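Local coordinates for alkyl hydroperoxide reductase E (Mycobacterium tuberculosis, PDB 5C04), which probably reduces hydrogen peroxide and organic hydroperoxides as a thiol-specific peroxidase recycled by mycoredoxin, and may defend the cell against peroxynitrite, at residues F12-V22 against F87-F95. The protein carries 1 engineered substitution. Numbering follows the deposited sequence.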
loop_
_atom_site.group_PDB
_atom_site.type_symbol
_atom_site.label_atom_id
_atom_site.label_comp_id
_atom_site.label_asym_id
_atom_site.label_seq_id
_atom_site.Cartn_x
_atom_site.Cartn_y
_atom_site.Cartn_z
ATOM N N PHE A 12 10.766 6.675 15.970
ATOM C CA PHE A 12 10.613 6.327 14.577
ATOM C C PHE A 12 10.867 7.525 13.701
ATOM O O PHE A 12 10.709 8.660 14.133
ATOM C CB PHE A 12 9.214 5.736 14.285
ATOM C CG PHE A 12 8.046 6.673 14.583
ATOM C CD1 PHE A 12 7.746 7.741 13.748
ATOM C CD2 PHE A 12 7.237 6.465 15.698
ATOM C CE1 PHE A 12 6.677 8.590 14.019
ATOM C CE2 PHE A 12 6.164 7.303 15.969
ATOM C CZ PHE A 12 5.876 8.363 15.129
ATOM N N THR A 13 11.236 7.232 12.452
ATOM C CA THR A 13 11.310 8.236 11.408
ATOM C C THR A 13 10.588 7.681 10.186
ATOM O O THR A 13 11.027 6.664 9.621
ATOM C CB THR A 13 12.766 8.560 11.023
ATOM O OG1 THR A 13 13.529 8.875 12.205
ATOM C CG2 THR A 13 12.817 9.737 10.046
ATOM N N LEU A 14 9.512 8.353 9.771
ATOM C CA LEU A 14 8.685 7.881 8.644
ATOM C C LEU A 14 8.363 9.022 7.687
ATOM O O LEU A 14 8.325 10.192 8.055
ATOM C CB LEU A 14 7.363 7.266 9.164
ATOM C CG LEU A 14 7.478 6.029 10.057
ATOM C CD1 LEU A 14 6.112 5.654 10.639
ATOM C CD2 LEU A 14 8.085 4.811 9.361
ATOM N N ARG A 15 8.083 8.669 6.446
ATOM C CA ARG A 15 7.629 9.628 5.463
ATOM C C ARG A 15 6.154 9.993 5.579
ATOM O O ARG A 15 5.291 9.104 5.714
ATOM C CB ARG A 15 7.845 9.040 4.073
ATOM C CG ARG A 15 9.258 8.583 3.780
ATOM C CD ARG A 15 9.985 9.642 2.986
ATOM N NE ARG A 15 11.358 9.237 2.763
ATOM C CZ ARG A 15 12.356 10.083 2.576
ATOM N NH1 ARG A 15 12.131 11.395 2.588
ATOM N NH2 ARG A 15 13.578 9.614 2.405
ATOM N N ASP A 16 5.835 11.278 5.462
ATOM C CA ASP A 16 4.442 11.707 5.333
ATOM C C ASP A 16 3.977 11.723 3.884
ATOM O O ASP A 16 4.740 11.336 2.973
ATOM C CB ASP A 16 4.184 13.058 6.075
ATOM C CG ASP A 16 4.789 14.279 5.373
ATOM O OD1 ASP A 16 5.197 14.221 4.180
ATOM O OD2 ASP A 16 4.839 15.353 6.043
ATOM N N GLN A 17 2.741 12.149 3.653
ATOM C CA GLN A 17 2.104 12.094 2.322
ATOM C C GLN A 17 2.817 12.957 1.293
ATOM O O GLN A 17 2.675 12.742 0.095
ATOM C CB GLN A 17 0.622 12.466 2.380
ATOM C CG GLN A 17 0.328 13.888 2.898
ATOM C CD GLN A 17 0.010 13.938 4.384
ATOM O OE1 GLN A 17 0.703 13.350 5.191
ATOM N NE2 GLN A 17 -1.042 14.655 4.735
ATOM N N ASN A 18 3.587 13.928 1.769
ATOM C CA ASN A 18 4.413 14.777 0.905
ATOM C C ASN A 18 5.876 14.315 0.808
ATOM O O ASN A 18 6.740 15.062 0.308
ATOM C CB ASN A 18 4.303 16.207 1.427
ATOM C CG ASN A 18 2.887 16.728 1.337
ATOM O OD1 ASN A 18 2.286 16.712 0.254
ATOM N ND2 ASN A 18 2.327 17.152 2.459
ATOM N N GLN A 19 6.150 13.095 1.275
ATOM C CA GLN A 19 7.486 12.484 1.313
ATOM C C GLN A 19 8.494 13.220 2.211
ATOM O O GLN A 19 9.702 13.013 2.118
ATOM C CB GLN A 19 8.012 12.218 -0.112
ATOM C CG GLN A 19 7.254 11.048 -0.745
ATOM C CD GLN A 19 7.228 11.037 -2.265
ATOM O OE1 GLN A 19 6.238 10.614 -2.871
ATOM N NE2 GLN A 19 8.313 11.463 -2.887
ATOM N N GLN A 20 7.977 14.038 3.129
ATOM C CA GLN A 20 8.807 14.691 4.149
ATOM C C GLN A 20 8.966 13.790 5.378
ATOM O O GLN A 20 8.048 13.016 5.715
ATOM C CB GLN A 20 8.162 16.009 4.581
ATOM C CG GLN A 20 7.959 17.005 3.445
ATOM C CD GLN A 20 9.243 17.613 2.910
ATOM O OE1 GLN A 20 10.296 17.577 3.558
ATOM N NE2 GLN A 20 9.166 18.176 1.706
ATOM N N LEU A 21 10.104 13.884 6.053
ATOM C CA LEU A 21 10.426 13.004 7.160
ATOM C C LEU A 21 9.878 13.545 8.464
ATOM O O LEU A 21 10.135 14.696 8.817
ATOM C CB LEU A 21 11.924 12.814 7.288
ATOM C CG LEU A 21 12.570 12.064 6.120
ATOM C CD1 LEU A 21 14.072 12.075 6.271
ATOM C CD2 LEU A 21 12.025 10.645 6.064
ATOM N N VAL A 22 9.174 12.691 9.194
ATOM C CA VAL A 22 8.625 13.035 10.501
ATOM C C VAL A 22 9.228 12.088 11.519
ATOM O O VAL A 22 9.204 10.883 11.338
ATOM C CB VAL A 22 7.107 12.866 10.485
ATOM C CG1 VAL A 22 6.530 13.058 11.885
ATOM C CG2 VAL A 22 6.468 13.827 9.497
ATOM N N PHE A 87 -7.552 15.998 4.347
ATOM C CA PHE A 87 -6.719 15.792 5.536
ATOM C C PHE A 87 -5.486 16.689 5.406
ATOM O O PHE A 87 -4.733 16.576 4.422
ATOM C CB PHE A 87 -6.236 14.329 5.660
ATOM C CG PHE A 87 -7.318 13.295 5.779
ATOM C CD1 PHE A 87 -8.560 13.571 6.325
ATOM C CD2 PHE A 87 -7.062 12.008 5.340
ATOM C CE1 PHE A 87 -9.515 12.578 6.451
ATOM C CE2 PHE A 87 -8.017 11.012 5.472
ATOM C CZ PHE A 87 -9.235 11.301 6.015
ATOM N N THR A 88 -5.269 17.562 6.391
ATOM C CA THR A 88 -4.068 18.412 6.411
ATOM C C THR A 88 -3.038 18.015 7.461
ATOM O O THR A 88 -1.952 18.608 7.525
ATOM C CB THR A 88 -4.436 19.890 6.638
ATOM O OG1 THR A 88 -5.077 20.029 7.907
ATOM C CG2 THR A 88 -5.356 20.390 5.542
ATOM N N PHE A 89 -3.377 17.055 8.315
ATOM C CA PHE A 89 -2.440 16.522 9.292
ATOM C C PHE A 89 -1.545 15.464 8.628
ATOM O O PHE A 89 -1.869 14.998 7.519
ATOM C CB PHE A 89 -3.193 15.950 10.515
ATOM C CG PHE A 89 -4.297 14.965 10.161
ATOM C CD1 PHE A 89 -5.595 15.406 9.912
ATOM C CD2 PHE A 89 -4.030 13.600 10.042
ATOM C CE1 PHE A 89 -6.597 14.511 9.567
ATOM C CE2 PHE A 89 -5.043 12.704 9.691
ATOM C CZ PHE A 89 -6.330 13.166 9.472
ATOM N N PRO A 90 -0.451 15.045 9.298
ATOM C CA PRO A 90 0.431 14.043 8.696
ATOM C C PRO A 90 -0.131 12.625 8.744
ATOM O O PRO A 90 -0.577 12.155 9.798
ATOM C CB PRO A 90 1.719 14.119 9.537
ATOM C CG PRO A 90 1.633 15.427 10.251
ATOM C CD PRO A 90 0.183 15.672 10.485
ATOM N N LEU A 91 -0.097 11.973 7.582
ATOM C CA LEU A 91 -0.327 10.538 7.442
ATOM C C LEU A 91 1.028 9.962 7.148
ATOM O O LEU A 91 1.660 10.370 6.153
ATOM C CB LEU A 91 -1.248 10.248 6.280
ATOM C CG LEU A 91 -2.745 10.477 6.514
ATOM C CD1 LEU A 91 -3.143 11.932 6.593
ATOM C CD2 LEU A 91 -3.548 9.835 5.394
ATOM N N LEU A 92 1.484 9.066 8.020
ATOM C CA LEU A 92 2.826 8.493 7.934
ATOM C C LEU A 92 2.814 7.095 7.390
ATOM O O LEU A 92 1.885 6.326 7.661
ATOM C CB LEU A 92 3.501 8.466 9.291
ATOM C CG LEU A 92 3.548 9.794 10.023
ATOM C CD1 LEU A 92 4.431 9.613 11.243
ATOM C CD2 LEU A 92 4.031 10.943 9.150
ATOM N N SER A 93 3.863 6.761 6.621
ATOM C CA SER A 93 3.948 5.471 5.913
ATOM C C SER A 93 4.817 4.453 6.630
ATOM O O SER A 93 6.050 4.581 6.626
ATOM C CB SER A 93 4.520 5.688 4.515
ATOM O OG SER A 93 3.607 6.373 3.712
ATOM N N ASP A 94 4.182 3.443 7.222
ATOM C CA ASP A 94 4.874 2.325 7.858
ATOM C C ASP A 94 4.997 1.189 6.805
ATOM O O ASP A 94 4.567 0.060 7.019
ATOM C CB ASP A 94 4.083 1.897 9.119
ATOM C CG ASP A 94 4.868 0.961 10.039
ATOM O OD1 ASP A 94 6.129 0.897 9.967
ATOM O OD2 ASP A 94 4.217 0.250 10.839
ATOM N N PHE A 95 5.628 1.544 5.690
ATOM C CA PHE A 95 5.492 0.811 4.418
ATOM C C PHE A 95 6.587 -0.220 4.133
ATOM O O PHE A 95 6.292 -1.342 3.693
ATOM C CB PHE A 95 5.465 1.820 3.281
ATOM C CG PHE A 95 5.571 1.210 1.903
ATOM C CD1 PHE A 95 4.464 0.604 1.327
ATOM C CD2 PHE A 95 6.749 1.292 1.180
ATOM C CE1 PHE A 95 4.540 0.039 0.076
ATOM C CE2 PHE A 95 6.839 0.724 -0.064
ATOM C CZ PHE A 95 5.736 0.109 -0.610
HETATM O O HOH W 1 8.132 5.994 5.552
HETATM O O HOH W 2 -2.457 16.511 2.888
#
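The carboxamide of Q17 reads the backbone on both sides of P90: NE2 donates to F89 O at 2.9 Å, nearly straight at 175° and in the plane of the amide, while OE1 accepts from L91 N at 2.9 Å. This two-bond grip fixes the rotation of the amide. The Q17 chain reaches it by bending at chi2 (-95°). A water extends the clamp, accepting from NE2 and donating to F87 O. Further along, S93 N donates to R15 O at 2.9 Å, and a second water links R15 N to S93 O; between the S93-R15 bond and the Q17 clamp, D16 CA lies 3.2 Å from L91 O in a CA-H...O contact.

Strands 13-16 and 21-23 form a beta hairpin, closed by a type I turn from D16 to Q19. OD1 of D16 accepts from N18 N, an Asx turn, and also from Q20 N, the two donors coming from opposite faces of the carboxylate plane. In this thioredoxin-fold peroxiredoxin the hairpin lies beside strand 91-93, whose other edge runs parallel to strand 65-71, with backbone hydrogen bonds from L92 to A69 and S71.

L92 carries much of the apolar packing. One branch, CD1, meets F12 CE1 at 3.7 Å; the other, CD2, lies against D16 CB and V22 CG2, the latter at 3.8 Å. L14 crosses L92 at about a right angle, CB to CB, and its CD2 rests 3.4 Å from S93 O. On the face bearing S93, OG is hydrogen-bonded to G73 O and the side chain packs on P75 and H78 of helix 75-85.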